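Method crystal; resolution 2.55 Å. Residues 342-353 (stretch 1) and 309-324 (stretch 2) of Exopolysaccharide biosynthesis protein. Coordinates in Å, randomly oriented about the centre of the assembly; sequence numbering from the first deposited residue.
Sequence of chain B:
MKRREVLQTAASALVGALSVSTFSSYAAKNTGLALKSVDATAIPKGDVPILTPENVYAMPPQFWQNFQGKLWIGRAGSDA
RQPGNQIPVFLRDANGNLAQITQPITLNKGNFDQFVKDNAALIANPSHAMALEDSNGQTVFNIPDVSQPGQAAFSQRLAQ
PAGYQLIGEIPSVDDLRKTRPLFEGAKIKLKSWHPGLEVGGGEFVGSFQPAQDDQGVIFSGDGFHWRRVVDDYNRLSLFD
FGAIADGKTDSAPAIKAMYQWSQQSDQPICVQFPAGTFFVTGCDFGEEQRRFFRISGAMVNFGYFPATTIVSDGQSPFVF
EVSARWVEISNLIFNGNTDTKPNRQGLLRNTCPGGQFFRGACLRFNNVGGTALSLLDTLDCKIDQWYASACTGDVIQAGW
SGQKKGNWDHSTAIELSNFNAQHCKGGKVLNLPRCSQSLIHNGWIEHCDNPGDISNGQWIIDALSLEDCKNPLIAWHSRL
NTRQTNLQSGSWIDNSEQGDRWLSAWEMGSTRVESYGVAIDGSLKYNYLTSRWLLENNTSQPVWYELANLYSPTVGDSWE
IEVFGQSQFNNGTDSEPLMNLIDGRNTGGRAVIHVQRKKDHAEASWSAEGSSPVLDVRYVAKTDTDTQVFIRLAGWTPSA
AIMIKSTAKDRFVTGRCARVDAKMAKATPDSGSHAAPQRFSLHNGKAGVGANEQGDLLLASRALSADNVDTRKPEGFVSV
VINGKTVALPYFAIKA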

# COMPACT_ATOMS: atom_id res chain seq x y z
N PRO B 342 30.25 22.41 0.92
CA PRO B 342 29.89 21.67 2.13
C PRO B 342 29.15 22.50 3.18
O PRO B 342 29.51 23.64 3.40
CB PRO B 342 31.26 21.21 2.67
CG PRO B 342 32.11 21.07 1.43
CD PRO B 342 31.65 22.19 0.52
N ASN B 343 28.14 21.89 3.82
CA ASN B 343 27.24 22.55 4.80
C ASN B 343 26.53 21.47 5.64
O ASN B 343 26.79 20.28 5.41
CB ASN B 343 26.24 23.48 4.10
CG ASN B 343 25.34 22.75 3.13
OD1 ASN B 343 24.34 22.16 3.53
ND2 ASN B 343 25.68 22.79 1.85
N ARG B 344 25.66 21.89 6.57
CA ARG B 344 24.83 21.00 7.42
C ARG B 344 23.37 21.46 7.39
O ARG B 344 22.71 21.42 8.45
CB ARG B 344 25.35 21.00 8.87
CG ARG B 344 26.80 20.58 9.02
CD ARG B 344 27.14 20.44 10.50
NE ARG B 344 28.45 19.85 10.72
CZ ARG B 344 29.58 20.53 10.87
NH1 ARG B 344 29.60 21.85 10.81
NH2 ARG B 344 30.71 19.87 11.08
N GLN B 345 22.88 21.86 6.21
CA GLN B 345 21.49 22.34 6.02
C GLN B 345 20.59 21.16 5.62
O GLN B 345 20.88 20.53 4.59
CB GLN B 345 21.44 23.44 4.95
CG GLN B 345 20.06 24.05 4.77
CD GLN B 345 20.11 25.32 3.95
OE1 GLN B 345 20.73 25.38 2.90
NE2 GLN B 345 19.44 26.36 4.44
N GLY B 346 19.56 20.89 6.43
CA GLY B 346 18.48 19.93 6.11
C GLY B 346 17.35 20.62 5.36
O GLY B 346 17.48 21.83 5.10
N LEU B 347 16.27 19.89 5.05
CA LEU B 347 15.08 20.45 4.34
C LEU B 347 14.08 21.00 5.37
O LEU B 347 13.71 22.18 5.25
CB LEU B 347 14.43 19.37 3.46
CG LEU B 347 13.12 19.77 2.79
CD1 LEU B 347 13.27 21.06 2.01
CD2 LEU B 347 12.61 18.66 1.89
N LEU B 348 13.66 20.17 6.33
CA LEU B 348 12.64 20.55 7.35
C LEU B 348 12.98 19.92 8.71
O LEU B 348 13.39 18.75 8.74
CB LEU B 348 11.25 20.11 6.88
CG LEU B 348 10.10 20.49 7.81
CD1 LEU B 348 8.91 21.02 7.03
CD2 LEU B 348 9.69 19.32 8.70
N ARG B 349 12.81 20.70 9.78
CA ARG B 349 12.74 20.22 11.18
C ARG B 349 11.43 20.69 11.80
O ARG B 349 11.12 21.89 11.70
CB ARG B 349 13.92 20.74 12.02
CG ARG B 349 13.74 20.50 13.51
CD ARG B 349 15.02 20.62 14.31
NE ARG B 349 15.60 21.96 14.24
CZ ARG B 349 16.77 22.31 14.77
NH1 ARG B 349 17.51 21.41 15.40
NH2 ARG B 349 17.20 23.55 14.64
N ASN B 350 10.69 19.77 12.43
CA ASN B 350 9.47 20.06 13.23
C ASN B 350 9.83 19.94 14.71
O ASN B 350 10.30 18.85 15.10
CB ASN B 350 8.31 19.14 12.83
CG ASN B 350 6.96 19.60 13.37
OD1 ASN B 350 6.84 20.69 13.92
ND2 ASN B 350 5.95 18.77 13.21
N THR B 351 9.64 21.01 15.49
CA THR B 351 10.04 21.10 16.92
C THR B 351 8.80 21.19 17.83
O THR B 351 8.99 21.37 19.05
CB THR B 351 10.98 22.29 17.16
OG1 THR B 351 10.43 23.44 16.53
CG2 THR B 351 12.37 22.04 16.64
N CYS B 352 7.59 21.05 17.27
CA CYS B 352 6.31 21.04 18.03
C CYS B 352 6.32 19.86 19.01
O CYS B 352 6.36 18.71 18.58
CB CYS B 352 5.11 20.93 17.11
SG CYS B 352 3.53 20.86 17.99
N PRO B 353 6.29 20.11 20.34
CA PRO B 353 6.26 19.03 21.32
C PRO B 353 4.82 18.57 21.63
O PRO B 353 3.89 19.29 21.31
CB PRO B 353 6.89 19.71 22.54
CG PRO B 353 6.38 21.13 22.46
CD PRO B 353 6.28 21.44 20.98
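Stretch 2 (309-324) TIVSDGQSPFVFEVSA

The most unusual feature of this contact is the side-chain amide of Asn350, whose end comes round to stretch 2 and pairs with the main chain of Ala324 as another backbone would: Ala324 N donates to Asn350 OD1 at 3.0 Å (159°), and Asn350 ND2 donates to Ala324 O at 2.8 Å (165°). Both angles are open enough for firm bonds, so the side chain continues the pairing beyond the last bridge, Asn350 with Val322.

Before that point the two stretches run side by side in the same direction. The axes of strands 348-350 and 320-322 approach to 4.9 Å, with 12° between their N-to-C directions, which makes the pairing parallel. The register is constant from Gln345 opposite Pro317 to Asn350 opposite Val322, a fixed offset of 28 residues. Each chain turns a corner at matching positions, Leu347 (phi/psi -89/-56) and Val319 (-65/-35), and the ladder follows the bend. Gly346 N donates to Pro317 O (2.8 Å, 173°), and Val319 N to Gly346 O (3.0 Å). Across the corner Phe320 N reaches Leu347 O at 2.9 Å, though at a narrower 133°. Regular alternation then resumes: Arg349 N to Phe320 O, 3.0 Å; Val322 N to Arg349 O, 3.0 Å; Thr351 N to Val322 O, 3.1 Å.

Side chains sort onto two faces. On one, Arg349 and Glu321 form a salt bridge, with Arg349 NH2 2.8 Å from Glu321 OE2 and Arg349 NE 3.1 Å from Glu321 OE1; the carboxylate lies near the guanidinium plane. Phe318 lies under the same arginine: Arg349 CB is 3.4 Å from the ring centroid and 5° off its normal, a CH-pi contact, while Phe318 CE2 covers one guanidinium face, 3.3 Å from Arg349 NE. Gly346 leaves room for this ring, since an ideal CB there would fall 2.7 Å from Phe318 CD1. On the face of Leu348, Leu348 CD1 packs 4.0 Å from Phe320 CB and 3.8 Å from Val322 CG1. At the corner, Leu347 CD1 meets Phe320 CE2 at 3.6 Å.

Ahead of the ladder, residues 312-317 form a loop gathered around the extended Gln345 side chain (chi1 and chi2 both t). Three weak bonds, each near 128°, hold it: Gln345 NE2 to Ser316 OG at 2.6 Å, Gln345 NE2 to Ser312 OG at 3.0 Å, and Gly314 N to Gln345 OE1 at 2.9 Å. Gly314 has positive phi (84°), and an ideal CB would lie 2.8 Å from Asn343 CB, a clash. A water bridges Gly314 O (2.7 Å) and Arg344 N (3.2 Å).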

# COMPACT_ATOMS: atom_id res chain seq x y z
N THR B 309 12.22 21.91 -7.67
CA THR B 309 13.52 21.75 -6.96
C THR B 309 13.74 22.95 -6.03
O THR B 309 13.65 24.09 -6.51
CB THR B 309 14.68 21.60 -7.95
OG1 THR B 309 14.45 20.43 -8.73
CG2 THR B 309 16.03 21.49 -7.27
N ILE B 310 13.98 22.68 -4.74
CA ILE B 310 14.44 23.70 -3.75
C ILE B 310 15.97 23.65 -3.71
O ILE B 310 16.54 22.54 -3.78
CB ILE B 310 13.82 23.48 -2.36
CG1 ILE B 310 12.35 23.93 -2.33
CG2 ILE B 310 14.63 24.17 -1.27
CD1 ILE B 310 11.57 23.43 -1.14
N VAL B 311 16.60 24.82 -3.63
CA VAL B 311 18.08 24.99 -3.53
C VAL B 311 18.34 26.20 -2.62
O VAL B 311 17.55 27.15 -2.68
CB VAL B 311 18.70 25.13 -4.94
CG1 VAL B 311 18.59 26.54 -5.50
CG2 VAL B 311 20.14 24.67 -4.97
N SER B 312 19.36 26.12 -1.76
CA SER B 312 19.60 27.11 -0.67
C SER B 312 21.09 27.45 -0.57
O SER B 312 21.85 27.08 -1.49
CB SER B 312 19.06 26.58 0.64
OG SER B 312 19.13 27.56 1.66
N ASP B 313 21.48 28.16 0.49
CA ASP B 313 22.83 28.75 0.68
C ASP B 313 23.63 27.97 1.73
O ASP B 313 24.85 28.19 1.82
CB ASP B 313 22.73 30.24 1.06
CG ASP B 313 21.85 30.53 2.27
OD1 ASP B 313 21.33 29.56 2.86
OD2 ASP B 313 21.70 31.72 2.60
N GLY B 314 22.97 27.10 2.51
CA GLY B 314 23.61 26.22 3.51
C GLY B 314 23.84 26.92 4.85
O GLY B 314 24.47 26.29 5.72
N GLN B 315 23.33 28.14 5.02
CA GLN B 315 23.65 29.03 6.17
C GLN B 315 22.76 28.68 7.38
O GLN B 315 23.22 28.89 8.51
CB GLN B 315 23.50 30.50 5.77
CG GLN B 315 24.44 30.92 4.66
CD GLN B 315 25.86 30.48 4.89
OE1 GLN B 315 26.52 30.90 5.84
NE2 GLN B 315 26.36 29.61 4.02
N SER B 316 21.55 28.16 7.14
CA SER B 316 20.60 27.71 8.19
C SER B 316 20.73 26.20 8.38
O SER B 316 21.00 25.48 7.42
CB SER B 316 19.18 28.11 7.86
OG SER B 316 18.77 27.53 6.63
N PRO B 317 20.55 25.66 9.61
CA PRO B 317 20.57 24.21 9.82
C PRO B 317 19.43 23.47 9.11
O PRO B 317 19.61 22.30 8.82
CB PRO B 317 20.46 24.05 11.35
CG PRO B 317 19.87 25.36 11.84
CD PRO B 317 20.35 26.41 10.86
N PHE B 318 18.31 24.14 8.84
CA PHE B 318 17.16 23.61 8.07
C PHE B 318 16.56 24.72 7.21
O PHE B 318 16.47 25.87 7.69
CB PHE B 318 16.11 23.01 9.00
CG PHE B 318 16.59 21.84 9.83
CD1 PHE B 318 16.50 20.55 9.35
CD2 PHE B 318 17.13 22.04 11.09
CE1 PHE B 318 16.95 19.48 10.11
CE2 PHE B 318 17.58 20.97 11.85
CZ PHE B 318 17.49 19.69 11.36
N VAL B 319 16.14 24.39 5.98
CA VAL B 319 15.49 25.34 5.03
C VAL B 319 14.14 25.78 5.63
O VAL B 319 13.77 26.95 5.44
CB VAL B 319 15.32 24.74 3.62
CG1 VAL B 319 14.59 25.68 2.67
CG2 VAL B 319 16.65 24.32 3.01
N PHE B 320 13.46 24.87 6.34
CA PHE B 320 12.16 25.11 7.02
C PHE B 320 12.24 24.69 8.49
O PHE B 320 12.44 23.49 8.76
CB PHE B 320 11.04 24.37 6.28
CG PHE B 320 10.97 24.66 4.80
CD1 PHE B 320 10.73 25.95 4.35
CD2 PHE B 320 11.16 23.66 3.87
CE1 PHE B 320 10.68 26.23 2.99
CE2 PHE B 320 11.10 23.94 2.51
CZ PHE B 320 10.86 25.22 2.08
N GLU B 321 12.09 25.66 9.41
CA GLU B 321 12.00 25.44 10.88
C GLU B 321 10.53 25.59 11.30
O GLU B 321 10.13 26.72 11.63
CB GLU B 321 12.88 26.43 11.63
CG GLU B 321 14.36 26.15 11.50
CD GLU B 321 14.89 25.05 12.41
OE1 GLU B 321 14.08 24.32 13.00
OE2 GLU B 321 16.13 24.93 12.51
N VAL B 322 9.78 24.49 11.29
CA VAL B 322 8.31 24.48 11.56
C VAL B 322 8.06 23.96 12.98
O VAL B 322 8.95 23.29 13.54
CB VAL B 322 7.54 23.65 10.51
CG1 VAL B 322 7.88 24.09 9.10
CG2 VAL B 322 7.77 22.15 10.67
N SER B 323 6.89 24.28 13.53
CA SER B 323 6.37 23.79 14.84
C SER B 323 4.85 23.61 14.73
O SER B 323 4.12 24.51 15.18
CB SER B 323 6.76 24.72 15.96
OG SER B 323 6.22 24.27 17.19
N ALA B 324 4.42 22.49 14.14
CA ALA B 324 3.00 22.16 13.87
C ALA B 324 2.70 20.71 14.29
O ALA B 324 3.63 19.88 14.24
CB ALA B 324 2.70 22.38 12.41
O HOH W 1 26.82 25.59 1.42
O HOH W 2 24.30 24.55 7.82